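Local coordinates for protein UL37 (Suid herpesvirus 1, PDB 4K70) that is an inner tegument protein of the virion, thought to be essential for control of viral trafficking, seen here as its N-terminal half, at residues E29-A34 against A73-W78; G293-L298 against T316-T321; D400-L405 against G422-V427; D145-A150 against N189-L194. All coordinates share one frame; numbering follows the deposited sequence.

Contact 1: E29-A34 against A73-W78; sequences EFFMAA and AGLALW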
loop_
_atom_site.group_PDB
_atom_site.type_symbol
_atom_site.label_atom_id
_atom_site.label_comp_id
_atom_site.label_asym_id
_atom_site.label_seq_id
_atom_site.Cartn_x
_atom_site.Cartn_y
_atom_site.Cartn_z
ATOM N N GLU A 29 23.490 24.545 -8.356
ATOM C CA GLU A 29 23.155 24.171 -6.983
ATOM C C GLU A 29 21.694 23.753 -6.869
ATOM O O GLU A 29 21.363 22.792 -6.166
ATOM C CB GLU A 29 23.458 25.317 -6.018
ATOM C CG GLU A 29 24.943 25.530 -5.784
ATOM C CD GLU A 29 25.274 26.948 -5.364
ATOM O OE1 GLU A 29 24.386 27.628 -4.801
ATOM O OE2 GLU A 29 26.423 27.381 -5.610
ATOM N N PHE A 30 20.822 24.474 -7.567
ATOM C CA PHE A 30 19.414 24.116 -7.597
ATOM C C PHE A 30 19.258 22.738 -8.224
ATOM O O PHE A 30 18.494 21.905 -7.731
ATOM C CB PHE A 30 18.609 25.159 -8.360
ATOM C CG PHE A 30 17.167 24.792 -8.548
ATOM C CD1 PHE A 30 16.274 24.871 -7.492
ATOM C CD2 PHE A 30 16.703 24.377 -9.785
ATOM C CE1 PHE A 30 14.938 24.534 -7.667
ATOM C CE2 PHE A 30 15.374 24.039 -9.966
ATOM C CZ PHE A 30 14.487 24.120 -8.906
ATOM N N PHE A 31 20.007 22.495 -9.299
ATOM C CA PHE A 31 19.987 21.204 -9.976
ATOM C C PHE A 31 20.254 20.041 -9.015
ATOM O O PHE A 31 19.790 18.924 -9.241
ATOM C CB PHE A 31 20.994 21.184 -11.136
ATOM C CG PHE A 31 20.553 21.966 -12.345
ATOM C CD1 PHE A 31 19.234 22.361 -12.490
ATOM C CD2 PHE A 31 21.459 22.296 -13.345
ATOM C CE1 PHE A 31 18.820 23.080 -13.613
ATOM C CE2 PHE A 31 21.056 23.015 -14.472
ATOM C CZ PHE A 31 19.737 23.405 -14.605
ATOM N N MET A 32 20.985 20.304 -7.936
ATOM C CA MET A 32 21.344 19.247 -6.992
ATOM C C MET A 32 20.755 19.414 -5.582
ATOM O O MET A 32 21.043 18.622 -4.684
ATOM C CB MET A 32 22.864 19.099 -6.921
ATOM C CG MET A 32 23.471 18.515 -8.187
ATOM S SD MET A 32 25.255 18.321 -8.076
ATOM C CE MET A 32 25.776 20.030 -8.189
ATOM N N ALA A 33 19.918 20.427 -5.404
ATOM C CA ALA A 33 19.337 20.718 -4.095
ATOM C C ALA A 33 18.486 19.573 -3.544
ATOM O O ALA A 33 18.021 18.705 -4.284
ATOM C CB ALA A 33 18.530 22.007 -4.145
ATOM N N ALA A 34 18.290 19.578 -2.230
ATOM C CA ALA A 34 17.552 18.513 -1.569
ATOM C C ALA A 34 16.307 19.058 -0.881
ATOM O O ALA A 34 15.488 18.298 -0.359
ATOM C CB ALA A 34 18.443 17.806 -0.569
ATOM N N ALA A 73 9.263 23.834 -14.430
ATOM C CA ALA A 73 8.010 23.242 -13.973
ATOM C C ALA A 73 8.243 21.835 -13.377
ATOM O O ALA A 73 7.794 21.530 -12.272
ATOM C CB ALA A 73 6.997 23.201 -15.098
ATOM N N GLY A 74 8.976 20.997 -14.096
ATOM C CA GLY A 74 9.248 19.645 -13.642
ATOM C C GLY A 74 10.185 19.599 -12.453
ATOM O O GLY A 74 9.961 18.848 -11.501
ATOM N N LEU A 75 11.234 20.407 -12.503
ATOM C CA LEU A 75 12.196 20.472 -11.414
ATOM C C LEU A 75 11.531 20.930 -10.121
ATOM O O LEU A 75 11.874 20.441 -9.055
ATOM C CB LEU A 75 13.345 21.422 -11.763
ATOM C CG LEU A 75 14.259 20.994 -12.914
ATOM C CD1 LEU A 75 15.257 22.108 -13.247
ATOM C CD2 LEU A 75 14.977 19.693 -12.555
ATOM N N ALA A 76 10.588 21.861 -10.230
ATOM C CA ALA A 76 9.870 22.386 -9.065
ATOM C C ALA A 76 8.919 21.345 -8.482
ATOM O O ALA A 76 8.744 21.252 -7.272
ATOM C CB ALA A 76 9.099 23.652 -9.444
ATOM N N LEU A 77 8.300 20.561 -9.353
ATOM C CA LEU A 77 7.352 19.545 -8.915
ATOM C C LEU A 77 8.050 18.332 -8.312
ATOM O O LEU A 77 7.453 17.598 -7.521
ATOM C CB LEU A 77 6.478 19.102 -10.090
ATOM C CG LEU A 77 5.108 19.730 -10.339
ATOM C CD1 LEU A 77 4.949 21.059 -9.627
ATOM C CD2 LEU A 77 4.873 19.883 -11.839
ATOM N N TRP A 78 9.314 18.132 -8.672
ATOM C CA TRP A 78 10.022 16.888 -8.351
ATOM C C TRP A 78 10.161 16.642 -6.851
ATOM O O TRP A 78 10.058 15.504 -6.376
ATOM C CB TRP A 78 11.420 16.910 -8.962
ATOM C CG TRP A 78 11.968 15.559 -9.348
ATOM C CD1 TRP A 78 12.214 14.495 -8.524
ATOM C CD2 TRP A 78 12.371 15.145 -10.666
ATOM N NE1 TRP A 78 12.736 13.439 -9.252
ATOM C CE2 TRP A 78 12.846 13.819 -10.566
ATOM C CE3 TRP A 78 12.383 15.774 -11.919
ATOM C CZ2 TRP A 78 13.317 13.106 -11.674
ATOM C CZ3 TRP A 78 12.855 15.062 -13.020
ATOM C CH2 TRP A 78 13.318 13.745 -12.887
#
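Leu75 of helix 63-78 meets two consecutive phenylalanines of helix 20-32, Phe30 and Phe31, in a helix-to-helix packing typical of the all-helical architecture of this half of UL37. No hydrogen bond spans the two segments; the contact is apolar, and all three residues that carry it are buried. Phe31 CA and Leu75 CA are 8.0 Å apart, a usual spacing for packed helices, filled by the side chains. Phenylalanine suits helix 20-32 because its flat ring gives a broad hydrocarbon surface, and leucine suits helix 63-78 because its branched end can touch both rings.

Around the aromatic groups the surroundings differ. The Phe30 ring extends away from its own backbone N (chi1 174°) and also makes a cation-pi interaction with Arg79, while Leu8 of helix 4-12 packs against it. Phe31 leans on Ala465 and Leu469 of helix 464-481, which brings the last helix of this fragment into the same apolar layer.

Leu75 uses two atoms. Its CB lies 3.8 Å from CE2 of Phe30, at a slant to the ring. Its methyl CD1 serves both rings, 3.8 Å from Phe30 CE2 and, at the edge of the other ring, 3.7 Å from Phe31 CE1.

Contact 2: G293-L298 against T316-T321; sequences GVLALL and TQVDAT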
loop_
_atom_site.group_PDB
_atom_site.type_symbol
_atom_site.label_atom_id
_atom_site.label_comp_id
_atom_site.label_asym_id
_atom_site.label_seq_id
_atom_site.Cartn_x
_atom_site.Cartn_y
_atom_site.Cartn_z
ATOM N N GLY A 293 -14.517 -34.693 16.364
ATOM C CA GLY A 293 -15.822 -34.932 15.771
ATOM C C GLY A 293 -16.529 -33.689 15.255
ATOM O O GLY A 293 -17.451 -33.784 14.446
ATOM N N VAL A 294 -16.104 -32.519 15.720
ATOM C CA VAL A 294 -16.709 -31.273 15.272
ATOM C C VAL A 294 -16.329 -30.972 13.822
ATOM O O VAL A 294 -17.007 -30.204 13.150
ATOM C CB VAL A 294 -16.321 -30.075 16.177
ATOM C CG1 VAL A 294 -14.884 -29.650 15.936
ATOM C CG2 VAL A 294 -17.262 -28.898 15.938
ATOM N N LEU A 295 -15.249 -31.579 13.338
ATOM C CA LEU A 295 -14.768 -31.288 11.981
ATOM C C LEU A 295 -15.794 -31.628 10.895
ATOM O O LEU A 295 -15.953 -30.885 9.920
ATOM C CB LEU A 295 -13.432 -31.981 11.709
ATOM C CG LEU A 295 -12.191 -31.088 11.865
ATOM C CD1 LEU A 295 -12.550 -29.752 12.493
ATOM C CD2 LEU A 295 -11.122 -31.773 12.675
ATOM N N ALA A 296 -16.486 -32.750 11.071
ATOM C CA ALA A 296 -17.571 -33.132 10.175
ATOM C C ALA A 296 -18.701 -32.104 10.159
ATOM O O ALA A 296 -19.526 -32.097 9.247
ATOM C CB ALA A 296 -18.109 -34.507 10.557
ATOM N N LEU A 297 -18.742 -31.238 11.168
ATOM C CA LEU A 297 -19.766 -30.192 11.232
ATOM C C LEU A 297 -19.286 -28.882 10.610
ATOM O O LEU A 297 -19.976 -27.860 10.682
ATOM C CB LEU A 297 -20.198 -29.942 12.683
ATOM C CG LEU A 297 -21.210 -30.907 13.308
ATOM C CD1 LEU A 297 -21.233 -32.208 12.547
ATOM C CD2 LEU A 297 -20.886 -31.154 14.780
ATOM N N LEU A 298 -18.098 -28.919 10.011
ATOM C CA LEU A 298 -17.502 -27.734 9.399
ATOM C C LEU A 298 -17.284 -27.968 7.909
ATOM O O LEU A 298 -17.443 -29.081 7.417
ATOM C CB LEU A 298 -16.168 -27.397 10.076
ATOM C CG LEU A 298 -16.214 -27.017 11.564
ATOM C CD1 LEU A 298 -14.802 -26.852 12.114
ATOM C CD2 LEU A 298 -17.039 -25.753 11.811
ATOM N N THR A 316 -7.747 -32.060 18.597
ATOM C CA THR A 316 -8.225 -31.921 17.228
ATOM C C THR A 316 -7.124 -31.473 16.284
ATOM O O THR A 316 -6.347 -30.570 16.599
ATOM C CB THR A 316 -9.376 -30.898 17.197
ATOM O OG1 THR A 316 -10.517 -31.474 17.843
ATOM C CG2 THR A 316 -9.738 -30.487 15.772
ATOM N N GLN A 317 -7.067 -32.113 15.127
ATOM C CA GLN A 317 -6.151 -31.720 14.067
ATOM C C GLN A 317 -6.948 -31.270 12.836
ATOM O O GLN A 317 -7.515 -32.092 12.119
ATOM C CB GLN A 317 -5.218 -32.880 13.706
ATOM C CG GLN A 317 -4.167 -32.507 12.678
ATOM C CD GLN A 317 -3.363 -31.293 13.100
ATOM O OE1 GLN A 317 -2.588 -31.352 14.066
ATOM N NE2 GLN A 317 -3.572 -30.167 12.407
ATOM N N VAL A 318 -7.026 -29.962 12.609
ATOM C CA VAL A 318 -7.693 -29.472 11.413
ATOM C C VAL A 318 -6.802 -29.726 10.211
ATOM O O VAL A 318 -5.579 -29.793 10.323
ATOM C CB VAL A 318 -8.039 -27.961 11.482
ATOM C CG1 VAL A 318 -9.006 -27.693 12.605
ATOM C CG2 VAL A 318 -6.774 -27.131 11.634
ATOM N N ASP A 319 -7.423 -29.876 9.056
ATOM C CA ASP A 319 -6.664 -30.122 7.839
ATOM C C ASP A 319 -6.317 -28.825 7.120
ATOM O O ASP A 319 -7.160 -28.235 6.450
ATOM C CB ASP A 319 -7.461 -31.037 6.927
ATOM C CG ASP A 319 -6.795 -31.252 5.585
ATOM O OD1 ASP A 319 -5.549 -31.128 5.483
ATOM O OD2 ASP A 319 -7.544 -31.555 4.636
ATOM N N ALA A 320 -5.070 -28.389 7.247
ATOM C CA ALA A 320 -4.633 -27.190 6.555
ATOM C C ALA A 320 -3.757 -27.472 5.337
ATOM O O ALA A 320 -3.172 -26.558 4.771
ATOM C CB ALA A 320 -3.919 -26.242 7.529
ATOM N N THR A 321 -3.655 -28.730 4.927
ATOM C CA THR A 321 -2.812 -29.067 3.773
ATOM C C THR A 321 -3.212 -28.338 2.496
ATOM O O THR A 321 -2.365 -27.771 1.811
ATOM C CB THR A 321 -2.766 -30.587 3.510
ATOM O OG1 THR A 321 -4.090 -31.071 3.267
ATOM C CG2 THR A 321 -2.195 -31.295 4.718
#
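Leu295 reaches from segment 293-298 to the loop 316-321, extended as far as Asp319, and its isobutyl group makes every close contact between the two. CB points toward the other segment, but CB and CG serve as a stem, and the two methyls do the touching. The torsions are unusual for leucine: chi1 is -99° and chi2 is 10°, so CD1 nearly eclipses CA and the methyls spread over neighbouring residues of the loop. CD1 meets Val318 CG1 at 4.1 Å, the two side chains crossing at about a right angle. CD2 goes tip to tip with the methyl of Thr316, 3.6 Å from its CG2, and also lies 3.7 Å from the backbone O of Gln317.

Threonine suits its place because its two branches differ: CG2 faces the leucine, while OG1 is hydrogen-bonded to Thr290 O. The loop is held partly by its own polar groups, partly by Gln292 and Gln303, whose OE1 atoms accept from Gln317 N and Asp319 N. Gln317 folds its amide back so that NE2 donates to Val318 O over 2.9 Å, nearly straight at 167° and in the carbonyl plane, on a lone pair.

Asp319 OD1 takes two donors: Thr321 N from above the carboxylate plane, and Thr321 OG1, 2.7 Å away, on the syn lone pair. The first bond is an Asx turn leading into helix 321-329. The Thr316 side chain lies about 5 Å from a bound sodium ion and from the side chain of Asp312, a calcium ligand seen for this protein, though none is bound here.

Contact 3: D400-L405 against G422-V427; sequences DVADTL and GVEHVV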
loop_
_atom_site.group_PDB
_atom_site.type_symbol
_atom_site.label_atom_id
_atom_site.label_comp_id
_atom_site.label_asym_id
_atom_site.label_seq_id
_atom_site.Cartn_x
_atom_site.Cartn_y
_atom_site.Cartn_z
ATOM N N ASP A 400 11.056 -3.323 6.032
ATOM C CA ASP A 400 10.810 -3.321 7.470
ATOM C C ASP A 400 10.255 -4.653 7.974
ATOM O O ASP A 400 10.729 -5.189 8.963
ATOM C CB ASP A 400 9.837 -2.204 7.842
ATOM C CG ASP A 400 10.534 -0.862 8.061
ATOM O OD1 ASP A 400 11.780 -0.812 7.953
ATOM O OD2 ASP A 400 9.832 0.135 8.367
ATOM N N VAL A 401 9.237 -5.167 7.297
ATOM C CA VAL A 401 8.652 -6.445 7.657
ATOM C C VAL A 401 9.654 -7.589 7.446
ATOM O O VAL A 401 9.810 -8.447 8.313
ATOM C CB VAL A 401 7.354 -6.709 6.859
ATOM C CG1 VAL A 401 6.947 -8.171 6.960
ATOM C CG2 VAL A 401 6.219 -5.782 7.338
ATOM N N ALA A 402 10.342 -7.576 6.305
ATOM C CA ALA A 402 11.309 -8.623 5.958
ATOM C C ALA A 402 12.435 -8.753 6.985
ATOM O O ALA A 402 12.907 -9.861 7.268
ATOM C CB ALA A 402 11.887 -8.363 4.584
ATOM N N ASP A 403 12.861 -7.616 7.530
ATOM C CA ASP A 403 13.904 -7.581 8.558
ATOM C C ASP A 403 13.502 -8.256 9.869
ATOM O O ASP A 403 14.367 -8.554 10.684
ATOM C CB ASP A 403 14.326 -6.136 8.875
ATOM C CG ASP A 403 15.124 -5.489 7.751
ATOM O OD1 ASP A 403 15.713 -6.232 6.942
ATOM O OD2 ASP A 403 15.169 -4.232 7.683
ATOM N N THR A 404 12.207 -8.461 10.100
ATOM C CA THR A 404 11.772 -9.055 11.372
ATOM C C THR A 404 11.645 -10.570 11.279
ATOM O O THR A 404 11.466 -11.239 12.290
ATOM C CB THR A 404 10.408 -8.516 11.849
ATOM O OG1 THR A 404 9.372 -8.949 10.948
ATOM C CG2 THR A 404 10.415 -6.977 11.931
ATOM N N LEU A 405 11.721 -11.111 10.067
ATOM C CA LEU A 405 11.433 -12.529 9.869
ATOM C C LEU A 405 12.471 -13.431 10.546
ATOM O O LEU A 405 12.132 -14.461 11.144
ATOM C CB LEU A 405 11.303 -12.858 8.372
ATOM C CG LEU A 405 10.175 -12.110 7.659
ATOM C CD1 LEU A 405 10.003 -12.574 6.217
ATOM C CD2 LEU A 405 8.849 -12.235 8.423
ATOM N N GLY A 422 12.910 -20.012 4.736
ATOM C CA GLY A 422 11.675 -20.485 4.121
ATOM C C GLY A 422 10.468 -19.557 4.246
ATOM O O GLY A 422 9.629 -19.505 3.349
ATOM N N VAL A 423 10.349 -18.835 5.353
ATOM C CA VAL A 423 9.236 -17.895 5.513
ATOM C C VAL A 423 9.376 -16.741 4.543
ATOM O O VAL A 423 8.417 -16.370 3.850
ATOM C CB VAL A 423 9.154 -17.328 6.940
ATOM C CG1 VAL A 423 8.034 -16.272 7.023
ATOM C CG2 VAL A 423 8.919 -18.446 7.925
ATOM N N GLU A 424 10.572 -16.163 4.484
ATOM C CA GLU A 424 10.803 -15.063 3.562
ATOM C C GLU A 424 10.656 -15.533 2.112
ATOM O O GLU A 424 10.192 -14.788 1.244
ATOM C CB GLU A 424 12.192 -14.459 3.765
ATOM C CG GLU A 424 12.436 -13.256 2.847
ATOM C CD GLU A 424 13.745 -12.531 3.113
ATOM O OE1 GLU A 424 14.540 -13.001 3.957
ATOM O OE2 GLU A 424 13.977 -11.489 2.463
ATOM N N HIS A 425 11.042 -16.778 1.850
ATOM C CA HIS A 425 11.007 -17.287 0.480
ATOM C C HIS A 425 9.581 -17.468 0.014
ATOM O O HIS A 425 9.297 -17.300 -1.158
ATOM C CB HIS A 425 11.789 -18.608 0.360
ATOM C CG HIS A 425 13.274 -18.422 0.391
ATOM N ND1 HIS A 425 14.161 -19.468 0.257
ATOM C CD2 HIS A 425 14.025 -17.307 0.549
ATOM C CE1 HIS A 425 15.397 -19.002 0.315
ATOM N NE2 HIS A 425 15.342 -17.694 0.496
ATOM N N VAL A 426 8.668 -17.794 0.929
ATOM C CA VAL A 426 7.258 -17.870 0.546
ATOM C C VAL A 426 6.650 -16.470 0.437
ATOM O O VAL A 426 5.943 -16.142 -0.536
ATOM C CB VAL A 426 6.435 -18.720 1.529
ATOM C CG1 VAL A 426 4.948 -18.701 1.146
ATOM C CG2 VAL A 426 6.971 -20.136 1.565
ATOM N N VAL A 427 6.926 -15.638 1.433
ATOM C CA VAL A 427 6.413 -14.265 1.423
ATOM C C VAL A 427 6.851 -13.483 0.180
ATOM O O VAL A 427 6.046 -12.788 -0.445
ATOM C CB VAL A 427 6.807 -13.498 2.700
ATOM C CG1 VAL A 427 6.443 -12.017 2.564
ATOM C CG2 VAL A 427 6.127 -14.131 3.927
#
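Leu405 lays its methyl CD1 against the backbone of Glu424, joining the start of helix 405-409, just after the turn that ends helix 392-402, to helix 422-431 in this all-helical protein. CD1 is 3.7 Å from Glu424 CA and 3.8 Å from Glu424 CB, and the two side chains cross at about a right angle. The same methyl lies 4.3 Å from Val423 CG1. A leucine fits here because its branched end can rest on the ridge of a helix, while Glu424 offers its aliphatic stem and keeps its charged end at the margin. With CG anti to the backbone N (chi1 -177°) and the chain extended beyond, the glutamate carries its carboxylate past the leucine toward Ala402, whose small CB comes within 4.3 Å of OE2.

Beyond these, Val427 and Val401 both pack on Val380 of helix 366-385. That helix also supplies Arg383, which takes part in a calcium site and makes a weak hydrogen bond to Thr404 OG1.

What places Leu405 is a type I turn from Ala402, closed by Leu405 N on Ala402 O. Just before it, Val401 O accepts from Thr404 N and from Thr404 OG1, in the carbonyl plane on a lone pair, at 2.7 Å.

Contact 4: D145-A150 against N189-L194; sequences DDVLAA and NWALPL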
loop_
_atom_site.group_PDB
_atom_site.type_symbol
_atom_site.label_atom_id
_atom_site.label_comp_id
_atom_site.label_asym_id
_atom_site.label_seq_id
_atom_site.Cartn_x
_atom_site.Cartn_y
_atom_site.Cartn_z
ATOM N N ASP A 145 -19.115 -0.262 5.636
ATOM C CA ASP A 145 -20.540 -0.358 5.316
ATOM C C ASP A 145 -20.741 -0.511 3.805
ATOM O O ASP A 145 -21.543 -1.327 3.361
ATOM C CB ASP A 145 -21.308 0.881 5.813
ATOM C CG ASP A 145 -21.429 0.945 7.333
ATOM O OD1 ASP A 145 -21.256 -0.088 7.998
ATOM O OD2 ASP A 145 -21.716 2.040 7.870
ATOM N N ASP A 146 -20.013 0.281 3.024
ATOM C CA ASP A 146 -20.096 0.212 1.565
ATOM C C ASP A 146 -19.666 -1.153 1.020
ATOM O O ASP A 146 -20.318 -1.713 0.141
ATOM C CB ASP A 146 -19.216 1.289 0.921
ATOM C CG ASP A 146 -19.859 2.671 0.933
ATOM O OD1 ASP A 146 -21.112 2.772 0.934
ATOM O OD2 ASP A 146 -19.092 3.661 0.925
ATOM N N VAL A 147 -18.555 -1.677 1.532
ATOM C CA VAL A 147 -18.030 -2.955 1.040
ATOM C C VAL A 147 -18.944 -4.122 1.375
ATOM O O VAL A 147 -19.117 -5.039 0.578
ATOM C CB VAL A 147 -16.639 -3.258 1.598
ATOM C CG1 VAL A 147 -16.225 -4.679 1.213
ATOM C CG2 VAL A 147 -15.634 -2.249 1.082
ATOM N N LEU A 148 -19.521 -4.082 2.566
ATOM C CA LEU A 148 -20.450 -5.119 3.002
ATOM C C LEU A 148 -21.663 -5.193 2.073
ATOM O O LEU A 148 -22.172 -6.280 1.780
ATOM C CB LEU A 148 -20.893 -4.836 4.433
ATOM C CG LEU A 148 -21.844 -5.826 5.100
ATOM C CD1 LEU A 148 -21.116 -7.092 5.496
ATOM C CD2 LEU A 148 -22.458 -5.168 6.313
ATOM N N ALA A 149 -22.110 -4.028 1.601
ATOM C CA ALA A 149 -23.256 -3.946 0.705
ATOM C C ALA A 149 -22.901 -4.407 -0.713
ATOM O O ALA A 149 -23.692 -5.092 -1.366
ATOM C CB ALA A 149 -23.813 -2.531 0.689
ATOM N N ALA A 150 -21.712 -4.034 -1.176
ATOM C CA ALA A 150 -21.210 -4.474 -2.478
ATOM C C ALA A 150 -19.787 -4.997 -2.318
ATOM O O ALA A 150 -18.821 -4.254 -2.511
ATOM C CB ALA A 150 -21.253 -3.330 -3.477
ATOM N N ASN A 189 -6.529 -0.919 0.150
ATOM C CA ASN A 189 -6.140 -2.323 0.373
ATOM C C ASN A 189 -6.890 -3.056 1.499
ATOM O O ASN A 189 -7.157 -4.266 1.409
ATOM C CB ASN A 189 -4.635 -2.427 0.639
ATOM C CG ASN A 189 -3.807 -2.277 -0.616
ATOM O OD1 ASN A 189 -4.223 -2.691 -1.689
ATOM N ND2 ASN A 189 -2.631 -1.682 -0.490
ATOM N N TRP A 190 -7.199 -2.321 2.563
ATOM C CA TRP A 190 -7.816 -2.889 3.755
ATOM C C TRP A 190 -9.125 -3.606 3.422
ATOM O O TRP A 190 -9.532 -4.526 4.128
ATOM C CB TRP A 190 -8.076 -1.782 4.783
ATOM C CG TRP A 190 -9.037 -0.791 4.259
ATOM C CD1 TRP A 190 -8.745 0.317 3.529
ATOM C CD2 TRP A 190 -10.463 -0.842 4.367
ATOM N NE1 TRP A 190 -9.902 0.975 3.187
ATOM C CE2 TRP A 190 -10.973 0.279 3.687
ATOM C CE3 TRP A 190 -11.359 -1.728 4.978
ATOM C CZ2 TRP A 190 -12.341 0.546 3.598
ATOM C CZ3 TRP A 190 -12.720 -1.462 4.889
ATOM C CH2 TRP A 190 -13.195 -0.336 4.204
ATOM N N ALA A 191 -9.762 -3.204 2.328
ATOM C CA ALA A 191 -11.101 -3.688 1.999
ATOM C C ALA A 191 -11.125 -5.112 1.441
ATOM O O ALA A 191 -12.165 -5.782 1.477
ATOM C CB ALA A 191 -11.777 -2.732 1.029
ATOM N N LEU A 192 -9.994 -5.572 0.907
ATOM C CA LEU A 192 -9.952 -6.888 0.259
ATOM C C LEU A 192 -10.346 -8.046 1.207
ATOM O O LEU A 192 -11.241 -8.828 0.892
ATOM C CB LEU A 192 -8.589 -7.125 -0.401
ATOM C CG LEU A 192 -8.337 -8.531 -0.969
ATOM C CD1 LEU A 192 -9.354 -8.870 -2.047
ATOM C CD2 LEU A 192 -6.907 -8.647 -1.488
ATOM N N PRO A 193 -9.694 -8.145 2.376
ATOM C CA PRO A 193 -10.033 -9.196 3.353
ATOM C C PRO A 193 -11.485 -9.116 3.829
ATOM O O PRO A 193 -12.098 -10.140 4.138
ATOM C CB PRO A 193 -9.117 -8.886 4.539
ATOM C CG PRO A 193 -7.992 -8.114 3.974
ATOM C CD PRO A 193 -8.510 -7.372 2.775
ATOM N N LEU A 194 -12.020 -7.902 3.915
ATOM C CA LEU A 194 -13.418 -7.715 4.281
ATOM C C LEU A 194 -14.331 -8.262 3.187
ATOM O O LEU A 194 -15.252 -9.022 3.475
ATOM C CB LEU A 194 -13.726 -6.226 4.558
ATOM C CG LEU A 194 -15.209 -5.873 4.659
ATOM C CD1 LEU A 194 -15.882 -6.684 5.749
ATOM C CD2 LEU A 194 -15.418 -4.366 4.902
#
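Val147 presents both of its methyls to Ala191 and Leu194. Its chi1 of 172° is the usual choice for valine in a helix, and it divides the labour: CG1, anti to the backbone N, lies 3.8 Å from Leu194 CG, while CG2, anti to the carbonyl carbon, sits 3.9 Å from Ala191 CB. A beta-branched residue suits this place because its methyls begin at CB and so can reach two residues at once. CB itself is part of the surface, 3.7 Å from Leu194 CD2.

Leu194 lays its branched end obliquely across the valine. It also packs on Ile218 and Phe222 of helix 208-223.

Together these side chains pack the short helix 144-149 against the beginning of helix 191-201, a joint between helices within the UL37 family region. Alanine is apt at 191, since its single methyl touches Val147 and also stands over the centre of the indole of Trp190, with CB 3.9 Å above the ring plane.

Trp190 holds its own CG between the backbone N and the carbonyl carbon (chi1 63°), a position rare in mid-helix but reached here at the junction of helices 175-188 and 191-201. The indole thus lies along Ala191; its CH2 comes to 4.4 Å from Val147 CG2, while NE1 makes a weak hydrogen bond to His187 O.

Contact 1 is the fully buried one, although it lies about 27 Å from the centre of the chain; the other three are partly buried, and contact 4, at about 16 Å, is nearest that centre. Contacts 1 and 4 share the UL37 family region and are purely apolar, one with aromatic rings against leucine, the other mostly between aliphatic branches. Contacts 2 and 3 mix methyls with polar groups and rely on bonds within their own loops or turns. Gln317 of contact 2 and Val401 of contact 3 both pack on helix 366-385. Contacts 3 and 4 also approach one calcium site, through Arg383 and Asp386 respectively, and contacts 2 and 4 each lie near a sodium ion.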